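Local coordinates for L-glyceraldehyde 3-phosphate reductase (Clostridium beijerinckii, PDB 6HG6), which probably reduces aldehydes such as furfural with NADPH, as an aldo-keto reductase built on a TIM barrel, at residues A152-V157 / N183-P188; V190-R195 / N215-I220; E12-K17 / L25-F30. All coordinates share one frame; numbering follows the deposited sequence.

Interaction 1: residues A152-V157 / N183-P188; sequences ALDTAV and NELKCP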
loop_
_atom_site.group_PDB
_atom_site.type_symbol
_atom_site.label_atom_id
_atom_site.label_comp_id
_atom_site.label_asym_id
_atom_site.label_seq_id
_atom_site.Cartn_x
_atom_site.Cartn_y
_atom_site.Cartn_z
ATOM N N ALA A 152 13.526 17.003 0.472
ATOM C CA ALA A 152 14.089 15.850 1.193
ATOM C C ALA A 152 13.886 14.590 0.350
ATOM O O ALA A 152 14.836 13.804 0.221
ATOM C CB ALA A 152 13.474 15.734 2.586
ATOM N N LEU A 153 12.694 14.377 -0.232
ATOM C CA LEU A 153 12.477 13.203 -1.113
ATOM C C LEU A 153 13.437 13.314 -2.305
ATOM O O LEU A 153 14.034 12.304 -2.745
ATOM C CB LEU A 153 11.030 13.158 -1.583
ATOM C CG LEU A 153 9.961 12.984 -0.512
ATOM C CD1 LEU A 153 8.605 12.767 -1.142
ATOM C CD2 LEU A 153 10.292 11.818 0.370
ATOM N N ASP A 154 13.572 14.511 -2.855
ATOM C CA ASP A 154 14.465 14.734 -4.009
ATOM C C ASP A 154 15.921 14.386 -3.627
ATOM O O ASP A 154 16.616 13.721 -4.400
ATOM C CB ASP A 154 14.356 16.154 -4.516
ATOM C CG ASP A 154 15.305 16.442 -5.674
ATOM O OD1 ASP A 154 15.159 15.744 -6.730
ATOM O OD2 ASP A 154 16.196 17.319 -5.502
ATOM N N THR A 155 16.374 14.798 -2.453
ATOM C CA THR A 155 17.724 14.467 -1.982
ATOM C C THR A 155 17.863 12.940 -1.899
ATOM O O THR A 155 18.897 12.433 -2.330
ATOM C CB THR A 155 18.013 15.135 -0.644
ATOM O OG1 THR A 155 18.009 16.548 -0.889
ATOM C CG2 THR A 155 19.314 14.652 -0.064
ATOM N N ALA A 156 16.863 12.240 -1.384
ATOM C CA ALA A 156 16.856 10.767 -1.313
ATOM C C ALA A 156 17.063 10.153 -2.711
ATOM O O ALA A 156 17.960 9.289 -2.880
ATOM C CB ALA A 156 15.579 10.284 -0.703
ATOM N N VAL A 157 16.315 10.616 -3.710
ATOM C CA VAL A 157 16.445 10.086 -5.085
ATOM C C VAL A 157 17.796 10.483 -5.671
ATOM O O VAL A 157 18.501 9.631 -6.220
ATOM C CB VAL A 157 15.270 10.570 -5.946
ATOM C CG1 VAL A 157 15.538 10.280 -7.390
ATOM C CG2 VAL A 157 13.947 10.007 -5.451
ATOM N N ASN A 183 8.254 18.196 -9.927
ATOM C CA ASN A 183 8.495 18.476 -11.370
ATOM C C ASN A 183 9.637 19.498 -11.516
ATOM O O ASN A 183 10.553 19.244 -12.337
ATOM C CB ASN A 183 7.240 18.978 -12.090
ATOM C CG ASN A 183 6.429 17.848 -12.676
ATOM O OD1 ASN A 183 7.001 16.842 -13.089
ATOM N ND2 ASN A 183 5.113 18.004 -12.711
ATOM N N GLU A 184 9.597 20.607 -10.771
ATOM C CA GLU A 184 10.623 21.688 -10.833
ATOM C C GLU A 184 11.973 21.125 -10.335
ATOM O O GLU A 184 13.011 21.561 -10.865
ATOM C CB GLU A 184 10.112 22.927 -10.081
ATOM C CG GLU A 184 11.007 24.154 -10.145
ATOM C CD GLU A 184 10.330 25.476 -9.790
ATOM O OE1 GLU A 184 9.097 25.609 -10.038
ATOM O OE2 GLU A 184 11.041 26.400 -9.293
ATOM N N LEU A 185 11.979 20.175 -9.392
ATOM C CA LEU A 185 13.225 19.545 -8.924
ATOM C C LEU A 185 13.646 18.411 -9.863
ATOM O O LEU A 185 14.717 17.877 -9.627
ATOM C CB LEU A 185 12.994 19.010 -7.513
ATOM C CG LEU A 185 12.730 20.083 -6.475
ATOM C CD1 LEU A 185 12.253 19.437 -5.181
ATOM C CD2 LEU A 185 13.964 20.931 -6.245
ATOM N N LYS A 186 12.814 18.052 -10.852
ATOM C CA LYS A 186 13.083 16.942 -11.803
ATOM C C LYS A 186 13.324 15.667 -11.016
ATOM O O LYS A 186 14.352 14.998 -11.193
ATOM C CB LYS A 186 14.266 17.284 -12.714
ATOM C CG LYS A 186 13.998 18.438 -13.645
ATOM C CD LYS A 186 15.027 18.494 -14.733
ATOM C CE LYS A 186 14.519 19.205 -15.956
ATOM N NZ LYS A 186 14.210 20.612 -15.645
ATOM N N CYS A 187 12.411 15.392 -10.097
ATOM C CA CYS A 187 12.427 14.214 -9.233
ATOM C C CYS A 187 11.299 13.293 -9.633
ATOM O O CYS A 187 10.132 13.700 -9.575
ATOM C CB CYS A 187 12.241 14.612 -7.785
ATOM S SG CYS A 187 12.353 13.200 -6.667
ATOM N N PRO A 188 11.609 12.044 -10.043
ATOM C CA PRO A 188 10.560 11.064 -10.340
ATOM C C PRO A 188 9.587 10.942 -9.168
ATOM O O PRO A 188 9.986 10.647 -8.071
ATOM C CB PRO A 188 11.308 9.744 -10.549
ATOM C CG PRO A 188 12.727 10.183 -10.962
ATOM C CD PRO A 188 12.963 11.504 -10.258
HETATM O O HOH W 1 16.712 18.510 -7.763
#
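On the outer layer of the TIM barrel, where helix 146-158 runs beside the turn that leads from helix 172-184 into strand 189-195, Asp-154 and Val-157 meet Leu-185, Cys-187 and Pro-188. The turn is a Schellman motif: Lys-186, with positive phi, is the first residue to leave helical geometry, and its N bonds back to Asn-183 O at 3.0 Å. The chain beyond it bends toward helix 146-158 and presents Cys-187 to it.

Asp-154 stands in the middle. Its CG, anti to the backbone N (chi1 178°), points at the turn, and OD1 beyond it approaches Cys-187 CB at 3.3 Å. Behind that oxygen, Asp-154 CG lies 3.9 Å from Leu-185 CB, and the leucine CD1 reaches back to the aspartate CB. One turn further along the helix, Val-157 offers its two methyls to different partners: CG2 touches Cys-187 SG at 3.8 Å, while CG1 meets the proline ring at Pro-188 CD, 4.0 Å away. The sulfur thus lies over the helix surface between Asp-154 and Val-157, 3.7 Å from Asp-154 CA.

No direct hydrogen bond joins the two segments. A water bridges them instead, donating to Asp-154 OD2 at 2.6 Å and to Leu-185 O at 2.8 Å. OD1 of the same carboxylate forms a salt bridge with Lys-158 NZ, which also bonds to Lys-186 O. One lysine and one water therefore tie the aspartate to carbonyls of the turn, so that the polar half of this contact works through intermediaries while sulfur, methyls and proline ring pack directly. The ammonium would be expected to stabilise the charged carboxylate.

Interaction 2: residues V190-R195 / N215-I220; sequences VINQNR and NGKGII. With NDP (NADPH dihydro-nicotinamide-adenine-dinucleotide phosphate), chain B.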
loop_
_atom_site.group_PDB
_atom_site.type_symbol
_atom_site.label_atom_id
_atom_site.label_comp_id
_atom_site.label_asym_id
_atom_site.label_seq_id
_atom_site.Cartn_x
_atom_site.Cartn_y
_atom_site.Cartn_z
ATOM N N VAL A 190 5.765 9.177 -8.683
ATOM C CA VAL A 190 4.847 8.366 -9.512
ATOM C C VAL A 190 3.674 7.816 -8.722
ATOM O O VAL A 190 2.803 7.177 -9.390
ATOM C CB VAL A 190 5.627 7.216 -10.188
ATOM C CG1 VAL A 190 6.727 7.737 -11.110
ATOM C CG2 VAL A 190 6.150 6.245 -9.148
ATOM N N ILE A 191 3.635 7.962 -7.412
ATOM C CA ILE A 191 2.653 7.161 -6.635
ATOM C C ILE A 191 2.136 7.906 -5.408
ATOM O O ILE A 191 2.920 8.493 -4.650
ATOM C CB ILE A 191 3.256 5.786 -6.263
ATOM C CG1 ILE A 191 2.223 4.778 -5.732
ATOM C CG2 ILE A 191 4.397 5.948 -5.273
ATOM C CD1 ILE A 191 1.178 4.405 -6.717
ATOM N N ASN A 192 0.826 7.810 -5.211
ATOM C CA ASN A 192 0.131 8.234 -3.974
ATOM C C ASN A 192 -0.334 6.971 -3.250
ATOM O O ASN A 192 -0.895 6.084 -3.917
ATOM C CB ASN A 192 -1.107 9.039 -4.297
ATOM C CG ASN A 192 -0.770 10.366 -4.895
ATOM O OD1 ASN A 192 -0.541 11.284 -4.127
ATOM N ND2 ASN A 192 -0.794 10.452 -6.231
ATOM N N GLN A 193 -0.165 6.912 -1.942
ATOM C CA GLN A 193 -0.679 5.814 -1.108
ATOM C C GLN A 193 -1.737 6.395 -0.184
ATOM O O GLN A 193 -1.419 7.247 0.639
ATOM C CB GLN A 193 0.412 5.083 -0.347
ATOM C CG GLN A 193 -0.140 3.969 0.512
ATOM C CD GLN A 193 0.958 3.083 1.037
ATOM O OE1 GLN A 193 1.914 2.741 0.327
ATOM N NE2 GLN A 193 0.814 2.731 2.287
ATOM N N ASN A 194 -2.970 5.933 -0.322
ATOM C CA ASN A 194 -4.127 6.491 0.407
ATOM C C ASN A 194 -5.087 5.388 0.855
ATOM O O ASN A 194 -5.218 4.362 0.183
ATOM C CB ASN A 194 -4.869 7.556 -0.399
ATOM C CG ASN A 194 -4.071 8.804 -0.690
ATOM O OD1 ASN A 194 -3.156 8.750 -1.505
ATOM N ND2 ASN A 194 -4.393 9.907 -0.010
ATOM N N ARG A 195 -5.746 5.627 1.971
ATOM C CA ARG A 195 -6.776 4.706 2.504
ATOM C C ARG A 195 -7.974 4.793 1.572
ATOM O O ARG A 195 -8.380 5.910 1.259
ATOM C CB ARG A 195 -7.195 5.099 3.928
ATOM C CG ARG A 195 -8.015 4.032 4.644
ATOM C CD ARG A 195 -8.288 4.303 6.138
ATOM N NE ARG A 195 -7.066 4.570 6.890
ATOM C CZ ARG A 195 -6.548 5.785 7.137
ATOM N NH1 ARG A 195 -7.153 6.889 6.709
ATOM N NH2 ARG A 195 -5.403 5.887 7.796
ATOM N N ASN A 215 -3.078 14.151 -13.170
ATOM C CA ASN A 215 -1.620 14.481 -13.178
ATOM C C ASN A 215 -0.761 13.248 -13.510
ATOM O O ASN A 215 0.476 13.306 -13.350
ATOM C CB ASN A 215 -1.200 15.153 -11.877
ATOM C CG ASN A 215 -1.816 16.531 -11.755
ATOM O OD1 ASN A 215 -1.203 17.505 -12.199
ATOM N ND2 ASN A 215 -3.034 16.631 -11.228
ATOM N N GLY A 216 -1.390 12.156 -13.908
ATOM C CA GLY A 216 -0.721 10.905 -14.289
ATOM C C GLY A 216 0.057 10.260 -13.167
ATOM O O GLY A 216 1.084 9.639 -13.455
ATOM N N LYS A 217 -0.421 10.358 -11.927
ATOM C CA LYS A 217 0.183 9.691 -10.760
ATOM C C LYS A 217 -0.617 8.444 -10.399
ATOM O O LYS A 217 -1.867 8.447 -10.522
ATOM C CB LYS A 217 0.215 10.633 -9.560
ATOM C CG LYS A 217 0.765 12.001 -9.861
ATOM C CD LYS A 217 2.239 11.937 -10.324
ATOM C CE LYS A 217 2.757 13.323 -10.661
ATOM N NZ LYS A 217 4.166 13.276 -11.083
ATOM N N GLY A 218 0.090 7.402 -10.006
ATOM C CA GLY A 218 -0.558 6.174 -9.546
ATOM C C GLY A 218 -1.197 6.369 -8.182
ATOM O O GLY A 218 -0.922 7.383 -7.484
ATOM N N ILE A 219 -2.062 5.428 -7.842
ATOM C CA ILE A 219 -2.653 5.339 -6.494
ATOM C C ILE A 219 -2.502 3.908 -6.022
ATOM O O ILE A 219 -2.902 2.996 -6.728
ATOM C CB ILE A 219 -4.135 5.737 -6.460
ATOM C CG1 ILE A 219 -4.357 7.125 -7.054
ATOM C CG2 ILE A 219 -4.644 5.608 -5.012
ATOM C CD1 ILE A 219 -5.772 7.483 -7.301
ATOM N N ILE A 220 -2.064 3.731 -4.794
ATOM C CA ILE A 220 -2.074 2.380 -4.171
ATOM C C ILE A 220 -2.969 2.555 -2.948
ATOM O O ILE A 220 -2.751 3.466 -2.135
ATOM C CB ILE A 220 -0.646 1.822 -3.926
ATOM C CG1 ILE A 220 -0.739 0.451 -3.266
ATOM C CG2 ILE A 220 0.267 2.744 -3.112
ATOM C CD1 ILE A 220 0.604 -0.257 -3.150
HETATM P PA NDP B . -6.411 -4.931 4.700
HETATM O O1A NDP B . -7.514 -3.928 4.776
HETATM O O2A NDP B . -6.116 -5.772 3.499
HETATM O O5B NDP B . -6.448 -5.873 6.003
HETATM C C5B NDP B . -5.474 -6.942 6.137
HETATM C C4B NDP B . -5.939 -7.913 7.190
HETATM O O4B NDP B . -7.262 -8.381 6.819
HETATM C C3B NDP B . -5.101 -9.186 7.377
HETATM O O3B NDP B . -4.033 -9.033 8.308
HETATM C C2B NDP B . -6.155 -10.158 7.892
HETATM O O2B NDP B . -6.355 -9.867 9.272
HETATM C C1B NDP B . -7.386 -9.756 7.088
HETATM N N9A NDP B . -7.551 -10.427 5.804
HETATM C C8A NDP B . -6.754 -10.313 4.692
HETATM N N7A NDP B . -7.191 -10.996 3.663
HETATM C C5A NDP B . -8.352 -11.600 4.123
HETATM C C6A NDP B . -9.284 -12.457 3.505
HETATM N N6A NDP B . -9.184 -12.866 2.242
HETATM N N1A NDP B . -10.344 -12.873 4.245
HETATM C C2A NDP B . -10.438 -12.455 5.515
HETATM N N3A NDP B . -9.629 -11.646 6.197
HETATM C C4A NDP B . -8.593 -11.246 5.438
HETATM O O3 NDP B . -5.022 -4.131 4.915
HETATM P PN NDP B . -4.294 -3.421 6.151
HETATM O O1N NDP B . -3.554 -4.482 6.894
HETATM O O2N NDP B . -5.223 -2.507 6.884
HETATM O O5D NDP B . -3.232 -2.505 5.355
HETATM C C5D NDP B . -2.488 -3.124 4.273
HETATM C C4D NDP B . -1.186 -2.382 4.081
HETATM O O4D NDP B . -1.466 -1.014 3.734
HETATM C C3D NDP B . -0.287 -2.249 5.308
HETATM O O3D NDP B . 0.418 -3.459 5.546
HETATM C C2D NDP B . 0.599 -1.080 4.862
HETATM O O2D NDP B . 1.597 -1.533 3.986
HETATM C C1D NDP B . -0.393 -0.176 4.136
HETATM N N1N NDP B . -0.919 0.904 5.008
HETATM C C2N NDP B . -0.552 2.207 4.775
HETATM C C3N NDP B . -0.768 3.206 5.683
HETATM C C7N NDP B . -0.327 4.607 5.350
HETATM O O7N NDP B . 0.329 4.841 4.317
HETATM N N7N NDP B . -0.648 5.562 6.223
HETATM C C4N NDP B . -1.447 2.833 6.973
HETATM C C5N NDP B . -1.978 1.455 7.030
HETATM C C6N NDP B . -1.772 0.600 6.053
HETATM P P2B NDP B . -6.764 -11.099 10.236
HETATM O O1X NDP B . -6.252 -12.437 9.742
HETATM O O2X NDP B . -6.164 -10.726 11.582
HETATM O O3X NDP B . -8.284 -11.017 10.226
#
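Gln-193 and Ile-220 run alongside each other on neighbouring parallel strands of the barrel. Gln-193 CB rests 3.6 Å from Ile-220 CG2. CG, anti to the backbone N (chi1 179°), continues past the same methyl and also lies near Ile-220 O; OE1 too has that methyl as a neighbour. Further out, CD approaches O7N, the nicotinamide carboxamide oxygen of NADPH, and Gln-193 NE2 lies 3.0 Å from O7N; its approach to ring carbon C2N is shorter still, too tight to be read closely. The isoleucine thus flanks the aliphatic stem of a residue whose tip belongs to the NADPH site.

Beneath these side chains the backbones pair in parallel register. Val-190 O receives Gly-218 N at 2.8 Å, with the donor above the carbonyl plane; Gly-218 O takes Asn-192 N in turn and, weakly, Asn-192 ND2. Ile-220 N bonds to Asn-192 O at 2.8 Å, and Asn-194 N to Ile-220 O at 3.1 Å. Two CA-H...O contacts, from Ile-219 to Asn-192 O and from Gln-193 to Ile-220 O, supplement them.

Ile-191 shares a face with Gln-193 and Ile-220. Ile-191 CD1 lies over the backbone of Gly-218, 3.4 Å from Gly-218 C, in room that a residue without a side chain leaves.

Tyr-136 of strand 132-137 touches Ile-191, Gln-193 and Ile-220 on this face. On the face of Asn-192 and Ile-219, helix 208-214 packs through Ala-212, and Met-175 of helix 172-184 touches Asn-192, placing the paired strands between barrel interior and outer helices.

Interaction 3: residues E12-K17 / L25-F30; sequences EMKYSK and LPMISF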
loop_
_atom_site.group_PDB
_atom_site.type_symbol
_atom_site.label_atom_id
_atom_site.label_comp_id
_atom_site.label_asym_id
_atom_site.label_seq_id
_atom_site.Cartn_x
_atom_site.Cartn_y
_atom_site.Cartn_z
ATOM N N GLU A 12 -0.193 -15.386 -13.655
ATOM C CA GLU A 12 -1.603 -14.990 -13.383
ATOM C C GLU A 12 -1.729 -13.541 -12.948
ATOM O O GLU A 12 -2.693 -12.886 -13.348
ATOM C CB GLU A 12 -2.176 -15.850 -12.255
ATOM C CG GLU A 12 -2.323 -17.314 -12.633
ATOM C CD GLU A 12 -3.461 -17.577 -13.597
ATOM O OE1 GLU A 12 -3.330 -18.528 -14.381
ATOM O OE2 GLU A 12 -4.506 -16.856 -13.528
ATOM N N MET A 13 -0.821 -13.068 -12.105
ATOM C CA MET A 13 -0.951 -11.710 -11.552
ATOM C C MET A 13 -0.984 -10.712 -12.715
ATOM O O MET A 13 -0.321 -10.944 -13.720
ATOM C CB MET A 13 0.232 -11.423 -10.612
ATOM C CG MET A 13 0.206 -10.071 -10.026
ATOM S SD MET A 13 -1.310 -9.549 -9.192
ATOM C CE MET A 13 -1.536 -10.797 -7.927
ATOM N N LYS A 14 -1.744 -9.637 -12.600
ATOM C CA LYS A 14 -1.699 -8.513 -13.569
ATOM C C LYS A 14 -0.879 -7.369 -12.966
ATOM O O LYS A 14 -0.862 -7.222 -11.737
ATOM C CB LYS A 14 -3.111 -8.082 -13.935
ATOM C CG LYS A 14 -3.888 -9.170 -14.668
ATOM C CD LYS A 14 -5.197 -8.675 -15.255
ATOM C CE LYS A 14 -5.869 -9.712 -16.119
ATOM N NZ LYS A 14 -7.232 -9.271 -16.488
ATOM N N TYR A 15 -0.201 -6.606 -13.818
ATOM C CA TYR A 15 0.711 -5.496 -13.452
ATOM C C TYR A 15 0.211 -4.230 -14.128
ATOM O O TYR A 15 -0.215 -4.307 -15.308
ATOM C CB TYR A 15 2.166 -5.832 -13.820
ATOM C CG TYR A 15 2.636 -7.072 -13.106
ATOM C CD1 TYR A 15 3.178 -7.016 -11.831
ATOM C CD2 TYR A 15 2.482 -8.318 -13.692
ATOM C CE1 TYR A 15 3.512 -8.176 -11.156
ATOM C CE2 TYR A 15 2.799 -9.488 -13.025
ATOM C CZ TYR A 15 3.344 -9.408 -11.750
ATOM O OH TYR A 15 3.621 -10.596 -11.132
ATOM N N SER A 16 0.171 -3.129 -13.389
ATOM C CA SER A 16 -0.417 -1.860 -13.870
ATOM C C SER A 16 0.597 -0.741 -13.732
ATOM O O SER A 16 1.252 -0.636 -12.691
ATOM C CB SER A 16 -1.703 -1.555 -13.126
ATOM O OG SER A 16 -2.694 -2.528 -13.479
ATOM N N LYS A 17 0.641 0.104 -14.753
ATOM C CA LYS A 17 1.483 1.300 -14.711
ATOM C C LYS A 17 1.029 2.221 -13.575
ATOM O O LYS A 17 -0.182 2.395 -13.350
ATOM C CB LYS A 17 1.371 2.097 -15.998
ATOM C CG LYS A 17 1.872 1.389 -17.235
ATOM C CD LYS A 17 1.531 2.098 -18.501
ATOM C CE LYS A 17 2.014 3.525 -18.555
ATOM N NZ LYS A 17 1.706 4.117 -19.887
ATOM N N LEU A 25 3.074 -1.792 -10.857
ATOM C CA LEU A 25 2.817 -2.472 -9.585
ATOM C C LEU A 25 1.971 -3.704 -9.914
ATOM O O LEU A 25 1.148 -3.692 -10.833
ATOM C CB LEU A 25 2.023 -1.579 -8.630
ATOM C CG LEU A 25 2.617 -0.232 -8.270
ATOM C CD1 LEU A 25 1.794 0.440 -7.179
ATOM C CD2 LEU A 25 4.053 -0.379 -7.831
ATOM N N PRO A 26 2.087 -4.783 -9.120
ATOM C CA PRO A 26 1.120 -5.877 -9.193
ATOM C C PRO A 26 -0.224 -5.266 -8.754
ATOM O O PRO A 26 -0.229 -4.382 -7.895
ATOM C CB PRO A 26 1.579 -6.854 -8.100
ATOM C CG PRO A 26 2.275 -5.935 -7.078
ATOM C CD PRO A 26 2.978 -4.917 -7.956
ATOM N N MET A 27 -1.334 -5.766 -9.264
ATOM C CA MET A 27 -2.652 -5.216 -8.883
ATOM C C MET A 27 -2.914 -5.492 -7.405
ATOM O O MET A 27 -3.655 -4.716 -6.815
ATOM C CB MET A 27 -3.767 -5.776 -9.754
ATOM C CG MET A 27 -3.727 -5.178 -11.121
ATOM S SD MET A 27 -5.173 -5.735 -12.092
ATOM C CE MET A 27 -6.509 -4.861 -11.300
ATOM N N ILE A 28 -2.278 -6.514 -6.848
ATOM C CA ILE A 28 -2.239 -6.787 -5.382
ATOM C C ILE A 28 -0.800 -6.585 -4.909
ATOM O O ILE A 28 0.060 -7.269 -5.413
ATOM C CB ILE A 28 -2.723 -8.213 -4.997
ATOM C CG1 ILE A 28 -4.104 -8.554 -5.548
ATOM C CG2 ILE A 28 -2.702 -8.358 -3.491
ATOM C CD1 ILE A 28 -5.126 -7.548 -5.146
ATOM N N SER A 29 -0.603 -5.675 -3.957
ATOM C CA SER A 29 0.671 -5.418 -3.259
ATOM C C SER A 29 0.543 -5.944 -1.836
ATOM O O SER A 29 -0.617 -5.971 -1.302
ATOM C CB SER A 29 1.040 -3.960 -3.276
ATOM O OG SER A 29 1.245 -3.491 -4.609
ATOM N N PHE A 30 1.686 -6.242 -1.214
ATOM C CA PHE A 30 1.708 -6.841 0.126
ATOM C C PHE A 30 2.326 -5.847 1.104
ATOM O O PHE A 30 3.446 -5.381 0.882
ATOM C CB PHE A 30 2.434 -8.179 0.079
ATOM C CG PHE A 30 2.273 -8.907 1.371
ATOM C CD1 PHE A 30 1.037 -9.456 1.699
ATOM C CD2 PHE A 30 3.300 -8.940 2.285
ATOM C CE1 PHE A 30 0.839 -10.043 2.940
ATOM C CE2 PHE A 30 3.102 -9.555 3.519
ATOM C CZ PHE A 30 1.895 -10.125 3.819
#
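Tyr-15 leans against Pro-26 in the two-stranded antiparallel hairpin, strands 15-17 and 24-26, that precedes the first strand of the barrel. They form a non-hydrogen-bonded pair, with CA atoms 4.3 Å apart. The tyrosine CD1 sits 3.5 Å from Pro-26 CA, and CE1 approaches Pro-26 CB.

Pro-26 CB is a bump held from two directions. Besides Tyr-15 CE1, it meets Met-13 CG at 4.0 Å, so the proline fits into the notch between these two side chains. Met-13 then curls: bent at chi2 (53°) and again at chi3 (57°), it passes its sulfur close to the backbone nitrogens of Met-27 and Ile-28 and brings CE against Ile-28 CB at 4.1 Å. The two side chains cross at about a right angle there. Met-27 fills the hollow between Lys-14 and Ser-16, its CG 3.7 Å from Ser-16 OG.

Three backbone bonds set this relief in register. Ser-16 and Leu-25 form the hydrogen-bonded pair, each N donating to the other's O, and Met-27 N donates to Lys-14 O. Beyond Met-27 the chain turns into strand 28-31, which pairs with strands 59-61 and 294-297. Tyr-15 OH reaches Gly-56 O, Pro-26 touches His-59, and Met-27 touches Ile-315, so the hairpin and the residue after it touch strand 59-61 and neighbouring loops.

At the sulfur of Met-27 the fit is close: SD rests 3.6 Å from Lys-14 CB.

How the interactions relate
Interaction 2 is the more deeply buried, with 8 of its 9 touching residues buried, a backbone-bonded strand pair of the barrel that carries a cofactor-binding residue. Interaction 3, also buried, joins the N-terminal hairpin to the start of the barrel; interaction 1 is only partly buried and belongs to the outer layer. Interactions 1 and 2 adjoin in sequence, since the turn closing helix 172-184 leads into strand 189-195, yet their centres are about 16 Å apart. Interactions 2 and 3 meet directly: Ile-220 CD1 packs on Ser-29 OG at 3.6 Å. Backbone hydrogen bonds set the register of both sheet contacts, with much side-chain packing added in interaction 3, whereas interaction 1 relies on water, lysine and side-chain packing.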